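Local coordinates for protein aminopentol aminotransferase (Sphingopyxis macrogoltabida, PDB 6HBS) that catalyses the pyridoxal-phosphate-dependent deamination of aminopentol, a step in fumonisin B1 degradation, to its 2-keto derivative, with pyruvate as the preferred amino acceptor, at residues K8-R11 and E12-E15; K218-E222 and T223-L227; F236-R240 and D241-T245; P353-R356 and I357-W361. All coordinates share one frame; numbering follows the deposited sequence.

Contact 1 of 4, residues K8-R11 and E12-E15; sequences KDLR and ERAE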
loop_
_atom_site.group_PDB
_atom_site.type_symbol
_atom_site.label_atom_id
_atom_site.label_comp_id
_atom_site.label_asym_id
_atom_site.label_seq_id
_atom_site.Cartn_x
_atom_site.Cartn_y
_atom_site.Cartn_z
ATOM N N LYS A 8 -10.880 -27.176 4.204
ATOM C CA LYS A 8 -10.994 -27.839 2.950
ATOM C C LYS A 8 -12.012 -27.102 2.058
ATOM O O LYS A 8 -11.769 -26.976 0.833
ATOM C CB LYS A 8 -11.396 -29.301 3.150
ATOM C CG LYS A 8 -11.627 -30.038 1.841
ATOM C CD LYS A 8 -12.130 -31.449 1.985
ATOM C CE LYS A 8 -12.082 -32.197 0.669
ATOM N NZ LYS A 8 -13.053 -33.313 0.660
ATOM N N ASP A 9 -13.157 -26.721 2.649
ATOM C CA ASP A 9 -14.241 -25.977 1.963
ATOM C C ASP A 9 -13.657 -24.661 1.413
ATOM O O ASP A 9 -13.896 -24.304 0.239
ATOM C CB ASP A 9 -15.423 -25.678 2.897
ATOM C CG ASP A 9 -16.558 -24.857 2.282
ATOM O OD1 ASP A 9 -17.117 -25.304 1.267
ATOM O OD2 ASP A 9 -16.814 -23.723 2.784
ATOM N N LEU A 10 -12.918 -23.956 2.283
ATOM C CA LEU A 10 -12.366 -22.646 2.002
ATOM C C LEU A 10 -11.320 -22.758 0.887
ATOM O O LEU A 10 -11.313 -21.940 -0.003
ATOM C CB LEU A 10 -11.773 -22.056 3.284
ATOM C CG LEU A 10 -12.789 -21.428 4.234
ATOM C CD1 LEU A 10 -12.159 -21.135 5.583
ATOM C CD2 LEU A 10 -13.376 -20.149 3.637
ATOM N N ARG A 11 -10.530 -23.836 0.876
ATOM C CA ARG A 11 -9.515 -24.021 -0.170
ATOM C C ARG A 11 -10.174 -24.345 -1.525
ATOM O O ARG A 11 -9.702 -23.852 -2.566
ATOM C CB ARG A 11 -8.510 -25.106 0.219
ATOM C CG ARG A 11 -7.464 -24.674 1.236
ATOM C CD ARG A 11 -6.529 -25.865 1.397
ATOM N NE ARG A 11 -5.476 -25.654 2.380
ATOM C CZ ARG A 11 -4.362 -24.965 2.147
ATOM N NH1 ARG A 11 -4.164 -24.419 0.957
ATOM N NH2 ARG A 11 -3.471 -24.811 3.116
ATOM N N GLU A 12 -11.252 -25.142 -1.524
ATOM C CA GLU A 12 -12.000 -25.469 -2.766
ATOM C C GLU A 12 -12.567 -24.175 -3.374
ATOM O O GLU A 12 -12.546 -24.000 -4.595
ATOM C CB GLU A 12 -13.165 -26.449 -2.521
ATOM C CG GLU A 12 -13.948 -26.909 -3.784
ATOM C CD GLU A 12 -15.169 -26.149 -4.373
ATOM O OE1 GLU A 12 -15.725 -25.170 -3.747
ATOM O OE2 GLU A 12 -15.594 -26.525 -5.520
ATOM N N ARG A 13 -13.177 -23.344 -2.525
ATOM C CA ARG A 13 -13.822 -22.110 -2.944
ATOM C C ARG A 13 -12.746 -21.108 -3.410
ATOM O O ARG A 13 -12.923 -20.459 -4.459
ATOM C CB ARG A 13 -14.689 -21.525 -1.825
ATOM C CG ARG A 13 -15.961 -22.311 -1.534
ATOM C CD ARG A 13 -16.546 -21.933 -0.200
ATOM N NE ARG A 13 -16.816 -20.504 -0.081
ATOM C CZ ARG A 13 -16.899 -19.855 1.071
ATOM N NH1 ARG A 13 -16.750 -20.510 2.214
ATOM N NH2 ARG A 13 -17.157 -18.558 1.085
ATOM N N ALA A 14 -11.655 -20.976 -2.629
ATOM C CA ALA A 14 -10.587 -20.036 -2.901
ATOM C C ALA A 14 -9.998 -20.281 -4.294
ATOM O O ALA A 14 -9.787 -19.325 -5.023
ATOM C CB ALA A 14 -9.520 -20.052 -1.811
ATOM N N GLU A 15 -9.770 -21.540 -4.681
ATOM C CA GLU A 15 -9.139 -21.838 -5.963
ATOM C C GLU A 15 -9.981 -21.340 -7.154
ATOM O O GLU A 15 -9.417 -21.038 -8.204
ATOM C CB GLU A 15 -8.878 -23.327 -6.150
ATOM C CG GLU A 15 -7.785 -23.589 -7.158
ATOM C CD GLU A 15 -7.657 -25.043 -7.568
ATOM O OE1 GLU A 15 -7.828 -25.921 -6.685
ATOM O OE2 GLU A 15 -7.384 -25.295 -8.770
HETATM O O HOH W 1 -17.453 -25.943 -1.916
#
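Helix 5-17, the first of the chain, carries an i to i+4 salt bridge between Asp-9 and Arg-13. NH1 of Arg-13 donates a hydrogen bond to OD2 of Asp-9 at 3.3 Å, with the oxygen at the edge of the guanidinium and near its plane. The donor arrives on the syn side of OD2 but 31° out of the carboxylate plane, and the two flat groups are turned 41° against each other; a single N-H, that of NH1, makes the bond. Arg-13 CG lies 3.4 Å from Asp-9 O and its CD 3.5 Å from Asp-9 OD2; beyond CD a bend at chi3 turns the guanidinium toward Asp-9. NH1 also brushes one methyl of Leu-10, CD2, 3.7 Å away. The backbone beneath has regular alpha-helical pairing, its shortest bond running from Ala-14 N to Leu-10 O at 2.8 Å. This helix lies on the subunit interface of the dimer: Arg-13 NH2 forms a salt bridge with Glu-100 and a hydrogen bond with Asn-97, both of the second subunit, while Leu-10 and Ala-14 pack on Phe-38 of their own chain. Glu-100 is thus the stronger partner of Arg-13, and Asp-9 holds the other nitrogen of the fork. On the exposed side, Asp-9 and Glu-12 share a water that donates to both carboxylates, at 2.6 Å to Glu-12 OE1 and a longer 3.3 Å to Asp-9 OD1. Such bridging probably eases the repulsion between two like charges one turn apart.

Contact 2 of 4, residues K218-E222 and T223-L227; sequences KCCDE and TGALL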
loop_
_atom_site.group_PDB
_atom_site.type_symbol
_atom_site.label_atom_id
_atom_site.label_comp_id
_atom_site.label_asym_id
_atom_site.label_seq_id
_atom_site.Cartn_x
_atom_site.Cartn_y
_atom_site.Cartn_z
ATOM N N LYS A 218 31.416 4.600 4.884
ATOM C CA LYS A 218 32.577 5.338 4.357
ATOM C C LYS A 218 32.507 5.520 2.833
ATOM O O LYS A 218 32.792 6.589 2.331
ATOM C CB LYS A 218 33.871 4.629 4.780
ATOM C CG LYS A 218 35.145 5.227 4.199
ATOM C CD LYS A 218 36.407 4.428 4.522
ATOM C CE LYS A 218 36.476 3.084 3.819
ATOM N NZ LYS A 218 36.546 3.235 2.344
ATOM N N CYS A 219 32.142 4.495 2.073
ATOM C CA CYS A 219 32.015 4.643 0.643
ATOM C C CYS A 219 30.896 5.636 0.304
ATOM O O CYS A 219 31.025 6.447 -0.633
ATOM C CB CYS A 219 31.739 3.310 -0.032
ATOM S SG CYS A 219 33.178 2.209 0.013
ATOM N N CYS A 220 29.796 5.574 1.059
ATOM C CA CYS A 220 28.716 6.513 0.838
ATOM C C CYS A 220 29.219 7.931 1.130
ATOM O O CYS A 220 29.041 8.824 0.314
ATOM C CB CYS A 220 27.483 6.148 1.667
ATOM S SG CYS A 220 26.533 4.808 0.913
ATOM N N ASP A 221 29.880 8.108 2.277
ATOM C CA ASP A 221 30.462 9.398 2.655
ATOM C C ASP A 221 31.368 9.930 1.536
ATOM O O ASP A 221 31.237 11.087 1.130
ATOM C CB ASP A 221 31.230 9.326 3.977
ATOM C CG ASP A 221 30.343 9.263 5.210
ATOM O OD1 ASP A 221 29.136 9.505 5.079
ATOM O OD2 ASP A 221 30.848 8.937 6.282
ATOM N N GLU A 222 32.285 9.105 1.041
ATOM C CA GLU A 222 33.285 9.620 0.092
ATOM C C GLU A 222 32.631 9.951 -1.260
ATOM O O GLU A 222 33.119 10.803 -1.968
ATOM C CB GLU A 222 34.449 8.637 -0.037
ATOM C CG GLU A 222 35.407 8.697 1.151
ATOM C CD GLU A 222 36.396 7.537 1.296
ATOM O OE1 GLU A 222 36.418 6.653 0.397
ATOM O OE2 GLU A 222 37.124 7.495 2.326
ATOM N N THR A 223 31.523 9.299 -1.628
ATOM C CA THR A 223 30.959 9.494 -2.984
ATOM C C THR A 223 29.730 10.410 -3.013
ATOM O O THR A 223 29.313 10.796 -4.092
ATOM C CB THR A 223 30.564 8.170 -3.643
ATOM O OG1 THR A 223 29.583 7.534 -2.827
ATOM C CG2 THR A 223 31.759 7.263 -3.853
ATOM N N GLY A 224 29.108 10.677 -1.865
ATOM C CA GLY A 224 27.804 11.393 -1.851
ATOM C C GLY A 224 26.589 10.470 -2.015
ATOM O O GLY A 224 25.462 10.934 -1.922
ATOM N N ALA A 225 26.800 9.166 -2.249
ATOM C CA ALA A 225 25.699 8.197 -2.345
ATOM C C ALA A 225 24.994 8.121 -0.993
ATOM O O ALA A 225 25.631 8.309 0.025
ATOM C CB ALA A 225 26.217 6.839 -2.714
ATOM N N LEU A 226 23.689 7.834 -1.003
ATOM C CA LEU A 226 22.930 7.701 0.267
ATOM C C LEU A 226 22.989 6.267 0.767
ATOM O O LEU A 226 22.702 5.338 0.011
ATOM C CB LEU A 226 21.473 8.104 0.044
ATOM C CG LEU A 226 21.235 9.532 -0.423
ATOM C CD1 LEU A 226 19.744 9.860 -0.393
ATOM C CD2 LEU A 226 21.997 10.522 0.413
ATOM N N LEU A 227 23.263 6.124 2.071
ATOM C CA LEU A 227 23.149 4.860 2.776
ATOM C C LEU A 227 21.704 4.684 3.246
ATOM O O LEU A 227 21.186 5.506 3.998
ATOM C CB LEU A 227 24.098 4.798 3.975
ATOM C CG LEU A 227 24.061 3.475 4.735
ATOM C CD1 LEU A 227 24.335 2.306 3.806
ATOM C CD2 LEU A 227 25.026 3.476 5.903
#
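Cys-219 O is gripped twice by Thr-223, by the backbone N at 3.1 Å and by the hydroxyl OG1 at 2.8 Å. The two donors reach the oxygen from opposite faces of its carbonyl plane. OG1 gets there because chi1 of 60° sets it between the backbone N and the carbonyl carbon, pointing back down the helix. The hydroxyl in turn accepts from Ala-225 N: OG1 of Thr-223 is 3.3 Å from that nitrogen, with an N-H angle of 163°, an ST turn. A valine in place of Thr-223 would probably leave Cys-219 O with one donor fewer and Ala-225 N without its acceptor, loosening the turn. One residue on, Gly-224 N bonds to Cys-220 O at 2.9 Å, and the positive phi of Gly-224 (86°) swings the chain out of the helix; any side chain there would press on the preceding carbonyl oxygen. The returning chain then closes over Cys-220: its CB meets Ala-225 O at 3.3 Å, and its SG lies alongside Leu-227 CB (3.9 Å) and, less closely, Ala-225 CB (4.2 Å). Phe-182 of helix 175-184 covers Cys-220, Thr-223 and Ala-225. Leu-226 pairs with strand 189-194 through backbone bonds. The whole is the helix-to-strand exit of a beta-alpha-beta crossover, in which helix 210-223 links the neighbouring parallel strands 189-194 and 226-230 of the central sheet.

Contact 3 of 4, residues F236-R240 and D241-T245; sequences FRVAR and DCSWT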
loop_
_atom_site.group_PDB
_atom_site.type_symbol
_atom_site.label_atom_id
_atom_site.label_comp_id
_atom_site.label_asym_id
_atom_site.label_seq_id
_atom_site.Cartn_x
_atom_site.Cartn_y
_atom_site.Cartn_z
ATOM N N PHE A 236 12.564 -2.294 15.367
ATOM C CA PHE A 236 12.007 -2.348 16.707
ATOM C C PHE A 236 12.071 -3.740 17.336
ATOM O O PHE A 236 11.612 -3.897 18.476
ATOM C CB PHE A 236 10.574 -1.811 16.754
ATOM C CG PHE A 236 10.535 -0.362 16.382
ATOM C CD1 PHE A 236 11.294 0.547 17.081
ATOM C CD2 PHE A 236 9.722 0.093 15.355
ATOM C CE1 PHE A 236 11.249 1.888 16.756
ATOM C CE2 PHE A 236 9.671 1.444 15.052
ATOM C CZ PHE A 236 10.430 2.330 15.745
ATOM N N ARG A 237 12.678 -4.719 16.666
ATOM C CA ARG A 237 13.009 -5.975 17.342
ATOM C C ARG A 237 14.538 -6.076 17.585
ATOM O O ARG A 237 14.994 -6.974 18.285
ATOM C CB ARG A 237 12.443 -7.174 16.576
ATOM C CG ARG A 237 10.980 -7.484 16.850
ATOM C CD ARG A 237 10.597 -8.784 16.179
ATOM N NE ARG A 237 9.210 -9.119 16.366
ATOM C CZ ARG A 237 8.222 -8.710 15.566
ATOM N NH1 ARG A 237 8.496 -7.854 14.588
ATOM N NH2 ARG A 237 6.984 -9.159 15.752
ATOM N N VAL A 238 15.324 -5.149 17.039
ATOM C CA VAL A 238 16.769 -5.086 17.301
ATOM C C VAL A 238 17.043 -3.992 18.347
ATOM O O VAL A 238 17.839 -4.179 19.253
ATOM C CB VAL A 238 17.573 -4.876 16.000
ATOM C CG1 VAL A 238 19.047 -4.605 16.279
ATOM C CG2 VAL A 238 17.418 -6.055 15.063
ATOM N N ALA A 239 16.380 -2.848 18.219
ATOM C CA ALA A 239 16.609 -1.701 19.052
ATOM C C ALA A 239 15.382 -0.782 18.987
ATOM O O ALA A 239 14.472 -1.055 18.185
ATOM C CB ALA A 239 17.861 -0.986 18.575
ATOM N N ARG A 240 15.396 0.295 19.797
ATOM C CA ARG A 240 14.331 1.326 19.825
ATOM C C ARG A 240 14.660 2.447 18.816
ATOM O O ARG A 240 14.021 3.511 18.761
ATOM C CB ARG A 240 14.154 1.857 21.255
ATOM C CG ARG A 240 13.533 0.844 22.209
ATOM C CD ARG A 240 13.462 1.318 23.652
ATOM N NE ARG A 240 12.667 0.431 24.505
ATOM C CZ ARG A 240 13.134 -0.674 25.100
ATOM N NH1 ARG A 240 14.405 -1.002 24.948
ATOM N NH2 ARG A 240 12.320 -1.474 25.767
ATOM N N ASP A 241 15.649 2.179 17.971
ATOM C CA ASP A 241 16.140 3.044 16.930
ATOM C C ASP A 241 16.521 2.124 15.756
ATOM O O ASP A 241 16.268 0.908 15.797
ATOM C CB ASP A 241 17.252 3.925 17.522
ATOM C CG ASP A 241 17.651 5.161 16.730
ATOM O OD1 ASP A 241 17.379 5.239 15.519
ATOM O OD2 ASP A 241 18.221 6.062 17.341
ATOM N N CYS A 242 17.075 2.709 14.699
ATOM C CA CYS A 242 17.542 1.982 13.560
ATOM C C CYS A 242 18.406 0.814 14.060
ATOM O O CYS A 242 19.186 0.985 14.997
ATOM C CB CYS A 242 18.345 2.894 12.651
ATOM S SG CYS A 242 18.996 2.080 11.164
ATOM N N SER A 243 18.253 -0.350 13.432
ATOM C CA SER A 243 18.868 -1.571 13.885
ATOM C C SER A 243 20.406 -1.528 13.785
ATOM O O SER A 243 21.017 -2.453 14.268
ATOM C CB SER A 243 18.333 -2.725 13.105
ATOM O OG SER A 243 16.922 -2.848 13.269
ATOM N N TRP A 244 21.005 -0.542 13.094
ATOM C CA TRP A 244 22.474 -0.373 13.081
ATOM C C TRP A 244 22.985 0.551 14.191
ATOM O O TRP A 244 24.176 0.875 14.202
ATOM C CB TRP A 244 22.977 0.075 11.699
ATOM C CG TRP A 244 23.220 -1.104 10.803
ATOM C CD1 TRP A 244 22.926 -2.417 11.059
ATOM C CD2 TRP A 244 23.860 -1.084 9.519
ATOM N NE1 TRP A 244 23.330 -3.211 10.017
ATOM C CE2 TRP A 244 23.894 -2.420 9.053
ATOM C CE3 TRP A 244 24.394 -0.070 8.725
ATOM C CZ2 TRP A 244 24.442 -2.764 7.820
ATOM C CZ3 TRP A 244 24.927 -0.417 7.502
ATOM C CH2 TRP A 244 24.935 -1.739 7.056
ATOM N N THR A 245 22.120 0.957 15.126
ATOM C CA THR A 245 22.531 1.849 16.207
ATOM C C THR A 245 23.693 1.254 17.011
ATOM O O THR A 245 24.643 1.964 17.279
ATOM C CB THR A 245 21.409 2.127 17.213
ATOM O OG1 THR A 245 20.259 2.593 16.499
ATOM C CG2 THR A 245 21.829 3.173 18.219
HETATM O O HOH W 2 15.520 -1.712 15.339
#
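Two flat groups flank the bend where Ala-239 and Asp-241 touch. The Phe-236 ring has Arg-240 O in plane at its edge and meets the ring of Trp-256 with planes about 35° apart. The Asp-241 carboxylate is gripped through both oxygens: OD1 takes Cys-242 N at 2.7 Å, on its anti side and 21° out of plane, while OD2 takes Arg-107 N. Its side chain lies about 7 Å from the bound magnesium. Between the two segments sits one water with four bonds that pin the loop from within, accepting from Phe-236 N (3.0 Å) and Ala-239 N (3.2 Å) and donating to Asp-241 O (2.8 Å) and Ser-243 OG (2.7 Å). This loop joins strands 226-230 and 253-256 of the central sheet and turns back through a type I beta turn, Cys-242 to Thr-245. Ser-243, its second residue, is also hydrogen-bonded through OG to Asp-231, next in sequence to the cofactor-pocket residue Asp-230. Val-238 lies over the serine: its CB is 3.5 Å from Ser-243 OG. With CG1 anti to the backbone N (chi1 172°), that methyl reaches across to Ser-243 O at 3.5 Å.

Contact 4 of 4, residues P353-R356 and I357-W361; sequences PDFR and IGYAW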
loop_
_atom_site.group_PDB
_atom_site.type_symbol
_atom_site.label_atom_id
_atom_site.label_comp_id
_atom_site.label_asym_id
_atom_site.label_seq_id
_atom_site.Cartn_x
_atom_site.Cartn_y
_atom_site.Cartn_z
ATOM N N PRO A 353 19.714 -30.646 3.199
ATOM C CA PRO A 353 19.790 -29.752 2.046
ATOM C C PRO A 353 18.491 -29.651 1.230
ATOM O O PRO A 353 18.292 -28.633 0.554
ATOM C CB PRO A 353 20.947 -30.339 1.218
ATOM C CG PRO A 353 20.992 -31.794 1.618
ATOM C CD PRO A 353 20.589 -31.820 3.079
ATOM N N ASP A 354 17.600 -30.650 1.296
ATOM C CA ASP A 354 16.315 -30.486 0.604
ATOM C C ASP A 354 15.181 -30.167 1.593
ATOM O O ASP A 354 14.006 -30.188 1.218
ATOM C CB ASP A 354 15.971 -31.673 -0.292
ATOM C CG ASP A 354 15.789 -32.976 0.454
ATOM O OD1 ASP A 354 15.766 -32.961 1.710
ATOM O OD2 ASP A 354 15.637 -33.989 -0.242
ATOM N N PHE A 355 15.537 -29.882 2.849
ATOM C CA PHE A 355 14.597 -29.373 3.865
ATOM C C PHE A 355 13.574 -30.429 4.289
ATOM O O PHE A 355 12.654 -30.107 5.051
ATOM C CB PHE A 355 13.914 -28.077 3.396
ATOM C CG PHE A 355 14.811 -26.873 3.524
ATOM C CD1 PHE A 355 15.783 -26.615 2.564
ATOM C CD2 PHE A 355 14.711 -26.021 4.617
ATOM C CE1 PHE A 355 16.645 -25.539 2.693
ATOM C CE2 PHE A 355 15.568 -24.938 4.738
ATOM C CZ PHE A 355 16.523 -24.689 3.772
ATOM N N ARG A 356 13.774 -31.700 3.923
ATOM C CA ARG A 356 12.766 -32.737 4.252
ATOM C C ARG A 356 12.631 -32.925 5.780
ATOM O O ARG A 356 11.504 -33.201 6.263
ATOM C CB ARG A 356 13.075 -34.062 3.544
ATOM C CG ARG A 356 14.083 -34.950 4.258
ATOM C CD ARG A 356 14.335 -36.274 3.543
ATOM N NE ARG A 356 14.925 -36.080 2.223
ATOM C CZ ARG A 356 14.922 -36.990 1.249
ATOM N NH1 ARG A 356 14.309 -38.151 1.415
ATOM N NH2 ARG A 356 15.534 -36.735 0.110
ATOM N N ILE A 357 13.730 -32.768 6.534
ATOM C CA ILE A 357 13.695 -32.911 8.000
ATOM C C ILE A 357 12.972 -31.715 8.630
ATOM O O ILE A 357 12.114 -31.886 9.485
ATOM C CB ILE A 357 15.087 -33.063 8.625
ATOM C CG1 ILE A 357 15.889 -34.210 8.000
ATOM C CG2 ILE A 357 14.951 -33.242 10.124
ATOM C CD1 ILE A 357 17.310 -34.312 8.547
ATOM N N GLY A 358 13.377 -30.505 8.222
ATOM C CA GLY A 358 12.811 -29.266 8.705
ATOM C C GLY A 358 11.313 -29.178 8.459
ATOM O O GLY A 358 10.570 -28.690 9.322
ATOM N N TYR A 359 10.898 -29.605 7.268
ATOM C CA TYR A 359 9.509 -29.600 6.855
ATOM C C TYR A 359 8.724 -30.519 7.782
ATOM O O TYR A 359 7.649 -30.149 8.341
ATOM C CB TYR A 359 9.388 -29.966 5.370
ATOM C CG TYR A 359 9.435 -28.781 4.442
ATOM C CD1 TYR A 359 10.389 -27.782 4.583
ATOM C CD2 TYR A 359 8.477 -28.612 3.454
ATOM C CE1 TYR A 359 10.428 -26.690 3.719
ATOM C CE2 TYR A 359 8.480 -27.506 2.610
ATOM C CZ TYR A 359 9.468 -26.552 2.728
ATOM O OH TYR A 359 9.457 -25.455 1.917
ATOM N N ALA A 360 9.280 -31.714 7.997
ATOM C CA ALA A 360 8.566 -32.732 8.776
ATOM C C ALA A 360 8.425 -32.267 10.239
ATOM O O ALA A 360 7.361 -32.418 10.856
ATOM C CB ALA A 360 9.287 -34.063 8.659
ATOM N N TRP A 361 9.475 -31.649 10.773
ATOM C CA TRP A 361 9.514 -31.171 12.148
ATOM C C TRP A 361 8.508 -30.027 12.334
ATOM O O TRP A 361 7.784 -30.018 13.289
ATOM C CB TRP A 361 10.930 -30.710 12.499
ATOM C CG TRP A 361 11.089 -30.235 13.905
ATOM C CD1 TRP A 361 11.154 -31.011 15.034
ATOM C CD2 TRP A 361 11.215 -28.870 14.338
ATOM N NE1 TRP A 361 11.297 -30.214 16.139
ATOM C CE2 TRP A 361 11.328 -28.893 15.744
ATOM C CE3 TRP A 361 11.206 -27.631 13.681
ATOM C CZ2 TRP A 361 11.479 -27.726 16.494
ATOM C CZ3 TRP A 361 11.376 -26.482 14.412
ATOM C CH2 TRP A 361 11.471 -26.531 15.808
#
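Phe-355, at the N-cap position of helix 356-367, meets Tyr-359 one turn on, and an Asx turn at Asp-354 shapes the start. Of the polar contacts, the charged ones come first. Arg-356 clasps Asp-354 side-on with two nitrogens, NE to OD1 at 3.3 Å and NH2 to OD2 at 2.8 Å, each oxygen using its syn lone pair. A chi1 of 84° and a bend at chi3 curl the chain back to reach the aspartate. OD1 also accepts from Arg-356 N at 3.2 Å, from above the carboxylate plane, and this bond closes the Asx turn. A leucine in place of Arg-356 would probably leave the Asp-354 carboxylate without its positive mate and freer to turn, and Leu-410 O without the bond it receives from NH1. Among backbone bonds, Tyr-359 N donates to Phe-355 O at 2.9 Å and Ala-360 N to Arg-356 O at 3.2 Å. The earlier amides, Ile-357 N and Gly-358 N, are taken by the carboxylate of Asp-352. In the apolar part, the Phe-355 ring stacks edge-to-face with Phe-348 and Phe-202. The Tyr-359 hydroxyl bonds to Leu-30 O, and the tyrosine ring leans on Phe-355, with Tyr-359 CD1 lying 3.7 Å from Phe-355 CB.

In the fold
From the N terminus the four contacts follow in series, none nesting or crossing, and each joins adjacent residues: a helical turn in contact 1, a helix end in contact 2, a loop bend in contact 3 and a helix start in contact 4. Contact 2 leads into strand 226-230 and contact 3 lies in the loop that follows it, centres 22 Å apart, and they touch directly where Leu-227 CD2 packs on Trp-244 CZ3 at 4.2 Å. Contact 1, at the dimer interface, and contact 4 come within about 12 Å at their nearest atoms. Contacts 1 and 2 lie on opposite sides of the chain's centre, their own centres 51 Å apart.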